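Local atomic coordinates of cupin type-2 domain-containing protein (Klebsiella pneumoniae subsp. pneumoniae MGH 78578, PDB entry 3H8U), a protein that is of unknown function but has a cupin (double-stranded beta-helix) fold and probably binds a metal ion. Residues 20-25 and 29-34; 72-75 and 79-82. All coordinates share one frame; numbering follows the deposited sequence.

Interaction 1. Residues 20-25 and 29-34; sequences YVRPSN and IRSVVL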
loop_
_atom_site.group_PDB
_atom_site.type_symbol
_atom_site.label_atom_id
_atom_site.label_comp_id
_atom_site.label_asym_id
_atom_site.label_seq_id
_atom_site.Cartn_x
_atom_site.Cartn_y
_atom_site.Cartn_z
ATOM N N TYR A 20 14.078 -0.359 3.351
ATOM C CA TYR A 20 13.414 -0.631 4.635
ATOM C C TYR A 20 13.269 -2.131 4.948
ATOM O O TYR A 20 12.858 -2.516 6.042
ATOM C CB TYR A 20 12.041 0.050 4.644
ATOM C CG TYR A 20 12.160 1.546 4.841
ATOM C CD1 TYR A 20 12.469 2.383 3.757
ATOM C CD2 TYR A 20 12.028 2.117 6.088
ATOM C CE1 TYR A 20 12.639 3.737 3.922
ATOM C CE2 TYR A 20 12.193 3.494 6.257
ATOM C CZ TYR A 20 12.494 4.280 5.163
ATOM O OH TYR A 20 12.613 5.624 5.297
ATOM N N VAL A 21 13.563 -2.975 3.981
ATOM C CA VAL A 21 13.587 -4.410 4.217
ATOM C C VAL A 21 14.655 -4.757 5.267
ATOM O O VAL A 21 15.846 -4.406 5.146
ATOM C CB VAL A 21 13.748 -5.207 2.860
ATOM C CG1 VAL A 21 14.161 -6.603 3.101
ATOM C CG2 VAL A 21 12.438 -5.219 2.076
ATOM N N ARG A 22 14.222 -5.479 6.299
ATOM C CA ARG A 22 15.072 -5.918 7.401
ATOM C C ARG A 22 14.915 -7.446 7.613
ATOM O O ARG A 22 14.129 -7.870 8.456
ATOM C CB ARG A 22 14.685 -5.165 8.680
ATOM C CG ARG A 22 14.966 -3.648 8.590
ATOM C CD ARG A 22 16.457 -3.337 8.498
ATOM N NE ARG A 22 16.690 -1.882 8.427
ATOM C CZ ARG A 22 16.697 -1.172 7.299
ATOM N NH1 ARG A 22 16.594 -1.760 6.117
ATOM N NH2 ARG A 22 16.860 0.142 7.347
ATOM N N PRO A 23 15.623 -8.258 6.806
ATOM C CA PRO A 23 15.531 -9.717 6.926
ATOM C C PRO A 23 16.033 -10.107 8.283
ATOM O O PRO A 23 16.992 -9.492 8.792
ATOM C CB PRO A 23 16.483 -10.244 5.842
ATOM C CG PRO A 23 16.674 -9.095 4.911
ATOM C CD PRO A 23 16.561 -7.854 5.748
ATOM N N SER A 24 15.397 -11.103 8.891
ATOM C CA SER A 24 15.877 -11.625 10.162
ATOM C C SER A 24 15.640 -13.119 10.274
ATOM O O SER A 24 14.619 -13.603 9.850
ATOM C CB SER A 24 15.191 -10.922 11.311
ATOM O OG SER A 24 15.684 -11.438 12.544
ATOM N N ASN A 25 16.589 -13.822 10.886
ATOM C CA ASN A 25 16.486 -15.271 11.114
ATOM C C ASN A 25 15.673 -15.595 12.359
ATOM O O ASN A 25 15.415 -16.763 12.637
ATOM C CB ASN A 25 17.884 -15.933 11.170
ATOM C CG ASN A 25 18.489 -16.190 9.763
ATOM O OD1 ASN A 25 17.767 -16.399 8.777
ATOM N ND2 ASN A 25 19.825 -16.212 9.687
ATOM N N ILE A 29 10.955 -8.539 11.554
ATOM C CA ILE A 29 11.136 -7.190 12.098
ATOM C C ILE A 29 10.088 -6.212 11.557
ATOM O O ILE A 29 9.859 -6.135 10.348
ATOM C CB ILE A 29 12.548 -6.638 11.745
ATOM C CG1 ILE A 29 13.598 -7.489 12.456
ATOM C CG2 ILE A 29 12.661 -5.113 12.115
ATOM C CD1 ILE A 29 14.995 -7.388 11.864
ATOM N N ARG A 30 9.459 -5.469 12.461
ATOM C CA ARG A 30 8.510 -4.454 12.058
ATOM C C ARG A 30 9.281 -3.207 11.605
ATOM O O ARG A 30 9.645 -2.343 12.439
ATOM C CB ARG A 30 7.589 -4.142 13.234
ATOM C CG ARG A 30 6.511 -3.130 12.942
ATOM C CD ARG A 30 5.662 -2.910 14.165
ATOM N NE ARG A 30 4.582 -1.932 13.953
ATOM C CZ ARG A 30 4.603 -0.669 14.367
ATOM N NH1 ARG A 30 5.641 -0.190 15.036
ATOM N NH2 ARG A 30 3.571 0.124 14.133
ATOM N N SER A 31 9.538 -3.099 10.312
ATOM C CA SER A 31 10.364 -2.008 9.826
ATOM C C SER A 31 9.454 -0.823 9.444
ATOM O O SER A 31 8.832 -0.805 8.385
ATOM C CB SER A 31 11.273 -2.454 8.655
ATOM O OG SER A 31 12.105 -1.371 8.185
ATOM N N VAL A 32 9.389 0.189 10.309
ATOM C CA VAL A 32 8.486 1.311 10.085
ATOM C C VAL A 32 8.988 2.299 9.054
ATOM O O VAL A 32 10.102 2.834 9.161
ATOM C CB VAL A 32 8.220 2.067 11.404
ATOM C CG1 VAL A 32 7.321 3.270 11.164
ATOM C CG2 VAL A 32 7.588 1.127 12.431
ATOM N N VAL A 33 8.138 2.598 8.085
ATOM C CA VAL A 33 8.469 3.574 7.059
ATOM C C VAL A 33 8.021 4.943 7.555
ATOM O O VAL A 33 8.806 5.888 7.596
ATOM C CB VAL A 33 7.781 3.242 5.737
ATOM C CG1 VAL A 33 7.993 4.378 4.687
ATOM C CG2 VAL A 33 8.287 1.901 5.233
ATOM N N LEU A 34 6.766 5.030 7.976
ATOM C CA LEU A 34 6.235 6.292 8.470
ATOM C C LEU A 34 5.011 6.055 9.344
ATOM O O LEU A 34 4.096 5.309 8.959
ATOM C CB LEU A 34 5.857 7.185 7.289
ATOM C CG LEU A 34 5.584 8.665 7.646
ATOM C CD1 LEU A 34 6.898 9.359 7.909
ATOM C CD2 LEU A 34 4.759 9.396 6.593
HETATM O O HOH W 1 11.381 6.653 7.291
HETATM O O HOH W 2 12.253 -9.615 9.125
#
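Ser31 reaches across to the backbone of Tyr20, its OG donating a hydrogen bond of 2.5 Å to Tyr20 O. OG lies in the plane of the Tyr20 carbonyl and donates to a lone pair of Tyr20 O, with a C=O...OG angle of 135°; with CB directed at residues 20-25 and OG anti to the N of Ser31 (chi1 -179°), the hydroxyl comes within reach of that oxygen. It also sits near the plane of the Tyr20 ring, at its edge. The Val33 side chain crosses that of Tyr20 at about a right angle and puts CG2 over one face of the ring, 4.2 Å from the centroid, a CH-pi contact. The far end of the ring is held through a water, which lies 2.6 Å from Tyr20 OH and gives a hydrogen bond to Val33 O.

The two segments run in opposite directions, but side chains and water join them, since residues 20-25 form no strand. Residues 29-34 include most of strand 31-35, outermost within this chain in one sheet of the double-stranded beta-helix. There Ser31 pairs with Val43, and Val33 and Leu34 both face Val41 in a classic beta bulge, where the chain turns a corner.

Towards the loop that links the two segments, Ile29 CD1 lies 3.6 Å from Ser24 CB and 3.5 Å from Arg22 O. A second water accepts from Ile29 N and lies 2.6 Å from Arg22 O. The aliphatic part of Arg22 runs past Ser31, CG being 3.7 Å from OG, before bending at chi2 and carrying the guanidinium away to Val21 O and Glu19 O.

Interaction 2. Residues 72-75 and 79-82; sequences EYHQ and IVTH
Strands 72-74 and 80-82 pair antiparallel at 144° between their directions, with Tyr73 and Thr81 as the hydrogen-bonded pair: Tyr73 N gives a 2.7 Å bond to Thr81 O, and Thr81 N returns one to Tyr73 O. Gln75 N to Ile79 O, 2.8 Å and nearly straight at 169°, prolongs the ladder towards the hairpin loop.

On the face that bears Tyr73 and Thr81, the two side chains lie side by side and point the same way. Thr81 OG1 stands between its own N and carbonyl carbon (chi1 49°), which sets the hydroxyl beside the ring edge, near the ring plane and 3.7 Å from Tyr73 CD2. The extended Gln75 side chain comes across Thr81 at about a right angle and brings NE2 to 2.8 Å from OG1, a weak hydrogen bond because its N-H is poorly aimed. OG1 in turn makes a weak bond to Tyr73 O. Beside this group, Ile79 CG2 rests on Gln75 CB.

The opposite face carries Glu72, His74 and Val80. Val80 CG1 packs diagonally against Glu72, 3.5 Å from its CB. The imidazole of His74 turns an edge to the other strand, with CD2 3.2 Å from Ile79 O, while its nitrogens are held by Ser54 OG and Gly78 N.

Strand 80-84 is the outermost strand of its sheet within the chain. Its hairpin partner, strand 70-74, bonds on its other side to strand 97-101, through Glu72 with Met100 and His74 with Gly98. Tyr73 is buried edge-to-face with Trp64 and against Ala89 and Ala91 of strand 87-91, where the second subunit adds its Ile14, which also packs on Thr81, and a weak hydrogen bond between its Arg13 and Tyr73 OH.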
loop_
_atom_site.group_PDB
_atom_site.type_symbol
_atom_site.label_atom_id
_atom_site.label_comp_id
_atom_site.label_asym_id
_atom_site.label_seq_id
_atom_site.Cartn_x
_atom_site.Cartn_y
_atom_site.Cartn_z
ATOM N N GLU A 72 0.789 -18.167 2.760
ATOM C CA GLU A 72 -0.497 -18.616 3.269
ATOM C C GLU A 72 -1.002 -17.521 4.172
ATOM O O GLU A 72 -0.388 -17.264 5.185
ATOM C CB GLU A 72 -0.328 -19.784 4.197
ATOM C CG GLU A 72 0.087 -21.073 3.663
ATOM C CD GLU A 72 0.361 -22.061 4.834
ATOM O OE1 GLU A 72 -0.043 -21.837 6.039
ATOM O OE2 GLU A 72 1.019 -23.051 4.542
ATOM N N TYR A 73 -2.119 -16.900 3.819
ATOM C CA TYR A 73 -2.689 -15.812 4.610
ATOM C C TYR A 73 -3.694 -16.444 5.573
ATOM O O TYR A 73 -4.645 -17.064 5.136
ATOM C CB TYR A 73 -3.382 -14.841 3.657
ATOM C CG TYR A 73 -3.950 -13.608 4.303
ATOM C CD1 TYR A 73 -3.123 -12.647 4.866
ATOM C CD2 TYR A 73 -5.340 -13.384 4.330
ATOM C CE1 TYR A 73 -3.663 -11.455 5.422
ATOM C CE2 TYR A 73 -5.857 -12.231 4.884
ATOM C CZ TYR A 73 -5.033 -11.276 5.425
ATOM O OH TYR A 73 -5.606 -10.136 5.985
ATOM N N HIS A 74 -3.415 -16.388 6.872
ATOM C CA HIS A 74 -4.340 -16.913 7.890
ATOM C C HIS A 74 -5.429 -15.891 8.211
ATOM O O HIS A 74 -5.138 -14.753 8.544
ATOM C CB HIS A 74 -3.594 -17.242 9.186
ATOM C CG HIS A 74 -4.458 -17.890 10.240
ATOM N ND1 HIS A 74 -4.321 -17.611 11.585
ATOM C CD2 HIS A 74 -5.469 -18.797 10.147
ATOM C CE1 HIS A 74 -5.199 -18.320 12.271
ATOM N NE2 HIS A 74 -5.927 -19.024 11.420
ATOM N N GLN A 75 -6.681 -16.328 8.134
ATOM C CA GLN A 75 -7.849 -15.450 8.317
ATOM C C GLN A 75 -8.538 -15.702 9.657
ATOM O O GLN A 75 -9.639 -15.189 9.877
ATOM C CB GLN A 75 -8.851 -15.665 7.161
ATOM C CG GLN A 75 -8.221 -15.394 5.764
ATOM C CD GLN A 75 -9.225 -15.207 4.638
ATOM O OE1 GLN A 75 -10.441 -15.376 4.829
ATOM N NE2 GLN A 75 -8.730 -14.887 3.458
ATOM N N ILE A 79 -8.336 -20.943 8.898
ATOM C CA ILE A 79 -8.732 -20.617 7.531
ATOM C C ILE A 79 -7.532 -19.977 6.837
ATOM O O ILE A 79 -6.968 -18.991 7.308
ATOM C CB ILE A 79 -9.942 -19.674 7.481
ATOM C CG1 ILE A 79 -11.171 -20.339 8.109
ATOM C CG2 ILE A 79 -10.273 -19.277 6.012
ATOM C CD1 ILE A 79 -12.281 -19.342 8.404
ATOM N N VAL A 80 -7.143 -20.556 5.713
ATOM C CA VAL A 80 -5.962 -20.123 5.034
ATOM C C VAL A 80 -6.269 -19.925 3.566
ATOM O O VAL A 80 -6.882 -20.788 2.914
ATOM C CB VAL A 80 -4.834 -21.135 5.237
ATOM C CG1 VAL A 80 -3.634 -20.781 4.437
ATOM C CG2 VAL A 80 -4.493 -21.231 6.738
ATOM N N THR A 81 -5.833 -18.778 3.066
ATOM C CA THR A 81 -5.926 -18.467 1.662
ATOM C C THR A 81 -4.519 -18.151 1.120
ATOM O O THR A 81 -3.582 -17.960 1.878
ATOM C CB THR A 81 -6.873 -17.307 1.427
ATOM O OG1 THR A 81 -6.533 -16.248 2.306
ATOM C CG2 THR A 81 -8.299 -17.714 1.669
ATOM N N HIS A 82 -4.382 -18.123 -0.195
ATOM C CA HIS A 82 -3.071 -18.023 -0.804
ATOM C C HIS A 82 -2.817 -16.618 -1.349
ATOM O O HIS A 82 -3.615 -16.091 -2.113
ATOM C CB HIS A 82 -2.930 -19.045 -1.921
ATOM C CG HIS A 82 -1.599 -19.000 -2.596
ATOM N ND1 HIS A 82 -0.416 -18.951 -1.894
ATOM C CD2 HIS A 82 -1.259 -18.974 -3.910
ATOM C CE1 HIS A 82 0.593 -18.875 -2.739
ATOM N NE2 HIS A 82 0.112 -18.904 -3.969
#

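Interactions 1 and 2 lie on opposite sides of the chain's centre, their own centres 22 Å apart and their nearest atoms about 15 Å apart, so they do not touch. They follow one another along the chain, and each involves a strand that is outermost, within this chain, in a different sheet of the double-stranded beta-helix: 31-35 in the one, 80-84 in the other. Both also meet the second subunit, interaction 1 through Val33 against its Ile88 and interaction 2 through Tyr73 and Thr81 against its Ile14. Both thus take part in the packing of the two subunits. No metal ion takes part in either contact.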